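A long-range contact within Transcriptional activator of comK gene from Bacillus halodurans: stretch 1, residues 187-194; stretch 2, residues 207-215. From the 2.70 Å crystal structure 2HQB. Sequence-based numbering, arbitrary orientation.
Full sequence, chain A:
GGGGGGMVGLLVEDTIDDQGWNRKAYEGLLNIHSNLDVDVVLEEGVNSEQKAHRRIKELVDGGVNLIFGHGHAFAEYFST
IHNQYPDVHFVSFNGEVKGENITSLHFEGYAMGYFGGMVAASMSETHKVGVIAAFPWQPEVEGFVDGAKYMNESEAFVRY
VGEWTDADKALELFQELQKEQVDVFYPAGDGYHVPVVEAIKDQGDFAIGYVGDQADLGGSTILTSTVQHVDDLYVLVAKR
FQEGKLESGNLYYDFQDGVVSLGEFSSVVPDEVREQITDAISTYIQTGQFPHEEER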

# COMPACT_ATOMS: atom_id res chain seq x y z
N PRO A 187 -8.55 4.95 8.38
CA PRO A 187 -7.70 4.18 9.32
C PRO A 187 -6.55 3.54 8.54
O PRO A 187 -6.62 2.39 8.11
N ALA A 188 -5.50 4.34 8.37
CA ALA A 188 -4.35 3.98 7.57
C ALA A 188 -3.30 3.10 8.21
O ALA A 188 -2.13 3.51 8.39
N GLY A 189 -3.71 1.87 8.52
CA GLY A 189 -2.83 0.88 9.12
C GLY A 189 -3.36 -0.46 8.70
O GLY A 189 -4.46 -0.81 9.09
N ASP A 190 -2.62 -1.20 7.88
CA ASP A 190 -3.08 -2.53 7.40
C ASP A 190 -3.49 -3.41 8.53
O ASP A 190 -4.56 -4.00 8.52
N GLY A 191 -2.63 -3.52 9.52
CA GLY A 191 -2.97 -4.35 10.65
C GLY A 191 -4.36 -4.16 11.27
O GLY A 191 -5.09 -5.14 11.39
N TYR A 192 -4.73 -2.93 11.65
CA TYR A 192 -6.02 -2.70 12.32
C TYR A 192 -7.11 -2.16 11.48
O TYR A 192 -8.20 -1.94 11.97
N HIS A 193 -6.83 -1.95 10.21
CA HIS A 193 -7.80 -1.38 9.30
C HIS A 193 -9.22 -1.94 9.41
O HIS A 193 -10.16 -1.17 9.68
N VAL A 194 -9.41 -3.25 9.21
CA VAL A 194 -10.76 -3.80 9.32
C VAL A 194 -11.39 -3.59 10.71
O VAL A 194 -12.49 -3.04 10.82
N ALA A 207 -15.99 5.45 5.98
CA ALA A 207 -14.56 5.24 6.06
C ALA A 207 -13.94 5.26 4.67
O ALA A 207 -14.65 5.25 3.66
N ILE A 208 -12.61 5.34 4.63
CA ILE A 208 -11.86 5.28 3.36
C ILE A 208 -11.00 4.00 3.42
O ILE A 208 -10.25 3.80 4.39
N GLY A 209 -11.12 3.14 2.42
CA GLY A 209 -10.33 1.91 2.38
C GLY A 209 -8.82 2.13 2.33
O GLY A 209 -8.32 3.13 1.80
N TYR A 210 -8.07 1.17 2.87
CA TYR A 210 -6.62 1.26 2.91
C TYR A 210 -5.89 0.10 2.22
O TYR A 210 -6.08 -1.05 2.59
N VAL A 211 -5.04 0.44 1.25
CA VAL A 211 -4.23 -0.53 0.50
C VAL A 211 -5.01 -1.59 -0.27
O VAL A 211 -4.46 -2.21 -1.16
N GLY A 212 -6.29 -1.77 0.04
CA GLY A 212 -7.10 -2.74 -0.67
C GLY A 212 -8.43 -2.14 -1.12
O GLY A 212 -8.90 -1.17 -0.55
N ASP A 213 -9.07 -2.72 -2.12
CA ASP A 213 -10.34 -2.18 -2.59
C ASP A 213 -11.39 -2.06 -1.51
O ASP A 213 -12.36 -1.30 -1.67
N GLN A 214 -11.24 -2.83 -0.43
CA GLN A 214 -12.13 -2.73 0.73
C GLN A 214 -13.61 -2.56 0.55
O GLN A 214 -14.29 -2.50 1.55
N ALA A 215 -14.12 -2.43 -0.67
CA ALA A 215 -15.56 -2.24 -0.82
C ALA A 215 -16.38 -3.43 -0.35
O ALA A 215 -17.27 -3.29 0.47

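Side-chain packing between a loop that runs into a helix (residues 187-194) and the end of a strand with the turn that follows it (residues 207-215); together the two stretches bury 396 Å², and no clear hydrogen bond crosses between them. Ala207 opens stretch 2 with its CB directed toward stretch 1, but Ala207 CB stays 4.7 Å from Pro187 CD, too far for close packing. Ile208 (chi1 m, chi2 m) leads its side chain away and contributes backbone instead: its O lies 3.7 Å from CD of Pro187, whose ring has a C-gamma endo pucker, and 3.5 Å from CE1 of His193, near the plane of the imidazole at its edge. Gly209 has no side chain, and its C sits 3.7 Å from His193 CE1; a CB here would point away from stretch 1 and run into Gln214 CB of its own stretch.

Tyr210 is the centre of the contact. Its CB points toward stretch 1, and chi1 t with chi2 near 64° lays the ring against the loop backbone. Ala188 CA stands 3.7 Å from the ring centroid, only 12° off the normal, a CH-pi contact over the face, and Gly189 N lies over that face too, 3.7 Å from Tyr210 CD2. Ala188 CB adds an apolar contact of 3.5 Å to Tyr210 CE1. At the ring edge, Asp190 OD2 comes within 3.6 Å of Tyr210 CE2. The phenol OH is hydrogen-bonded elsewhere in the structure.

Against the base of this tyrosine packs His193 (chi1 t, chi2 79°), its CB directed toward stretch 2. Tyr210 CB lies over one face of the imidazole, 3.2 Å from His193 ND1. Within stretch 1, ND1 donates a nearly straight hydrogen bond to Pro187 O (2.8 Å, 175°), which ties the ring back to its own loop. On that same side of the ring, Tyr210 N lies 3.2 Å from His193 NE2 and 3.1 Å from His193 CE1.

Val211 (chi1 t) also points toward stretch 1, where its CB meets Asp190 OD1 at 3.4 Å; the aspartate's CB points sideways, but chi1 m brings its carboxylate nearer. Gly212, Asp213 and Ala215 make no contact. Gln214 returns toward stretch 1 with chi1 m and chi2 between wells at -18°: its CG reaches 3.3 Å from His193 NE2, while its NE2 donates to Tyr210 O (3.1 Å), a hydrogen bond within stretch 2 that links the glutamine side chain to the backbone of the strand.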

# COMPACT_ATOMS: atom_id res chain seq x y z
CB PRO A 187 -8.69 3.20 9.96
CG PRO A 187 -9.71 2.95 8.84
CD PRO A 187 -9.78 4.21 8.00
CB ALA A 188 -3.72 5.25 7.03
CB ASP A 190 -1.99 -3.27 6.65
CG ASP A 190 -1.56 -2.57 5.39
OD1 ASP A 190 -2.24 -2.77 4.36
OD2 ASP A 190 -0.55 -1.83 5.45
CB TYR A 192 -5.84 -1.76 13.51
CG TYR A 192 -5.23 -0.44 13.11
CD1 TYR A 192 -5.95 0.47 12.30
CD2 TYR A 192 -3.92 -0.13 13.47
CE1 TYR A 192 -5.34 1.66 11.87
CE2 TYR A 192 -3.30 1.06 13.05
CZ TYR A 192 -4.01 1.94 12.24
OH TYR A 192 -3.39 3.08 11.80
CB HIS A 193 -7.27 -1.50 7.88
CG HIS A 193 -8.14 -0.83 6.87
ND1 HIS A 193 -8.13 0.54 6.68
CD2 HIS A 193 -9.07 -1.33 6.03
CE1 HIS A 193 -9.02 0.84 5.75
NE2 HIS A 193 -9.60 -0.27 5.34
CB VAL A 194 -10.79 -5.24 8.99
CG1 VAL A 194 -12.18 -5.75 9.17
CG2 VAL A 194 -10.36 -5.44 7.55
CB ALA A 207 -14.28 3.93 6.74
CB ILE A 208 -10.89 6.48 3.14
CG1 ILE A 208 -11.67 7.80 3.04
CG2 ILE A 208 -10.11 6.28 1.84
CD1 ILE A 208 -12.69 7.82 1.95
CB TYR A 210 -6.14 1.34 4.36
CG TYR A 210 -4.70 1.76 4.47
CD1 TYR A 210 -4.30 3.04 4.04
CD2 TYR A 210 -3.72 0.88 4.98
CE1 TYR A 210 -2.99 3.46 4.13
CE2 TYR A 210 -2.38 1.29 5.06
CZ TYR A 210 -2.02 2.59 4.63
OH TYR A 210 -0.70 3.02 4.66
CB VAL A 211 -3.20 -1.21 1.44
CG1 VAL A 211 -2.37 -2.18 0.69
CG2 VAL A 211 -2.28 -0.14 2.05
CB ASP A 213 -10.91 -2.97 -3.72
CG ASP A 213 -12.09 -2.30 -4.33
OD1 ASP A 213 -11.92 -1.17 -4.82
OD2 ASP A 213 -13.20 -2.90 -4.30
CB GLN A 214 -11.77 -1.55 1.62
CG GLN A 214 -10.46 -1.56 2.39
CD GLN A 214 -9.81 -2.91 2.52
OE1 GLN A 214 -10.47 -3.92 2.79
NE2 GLN A 214 -8.50 -2.94 2.36
CB ALA A 215 -15.89 -1.90 -2.24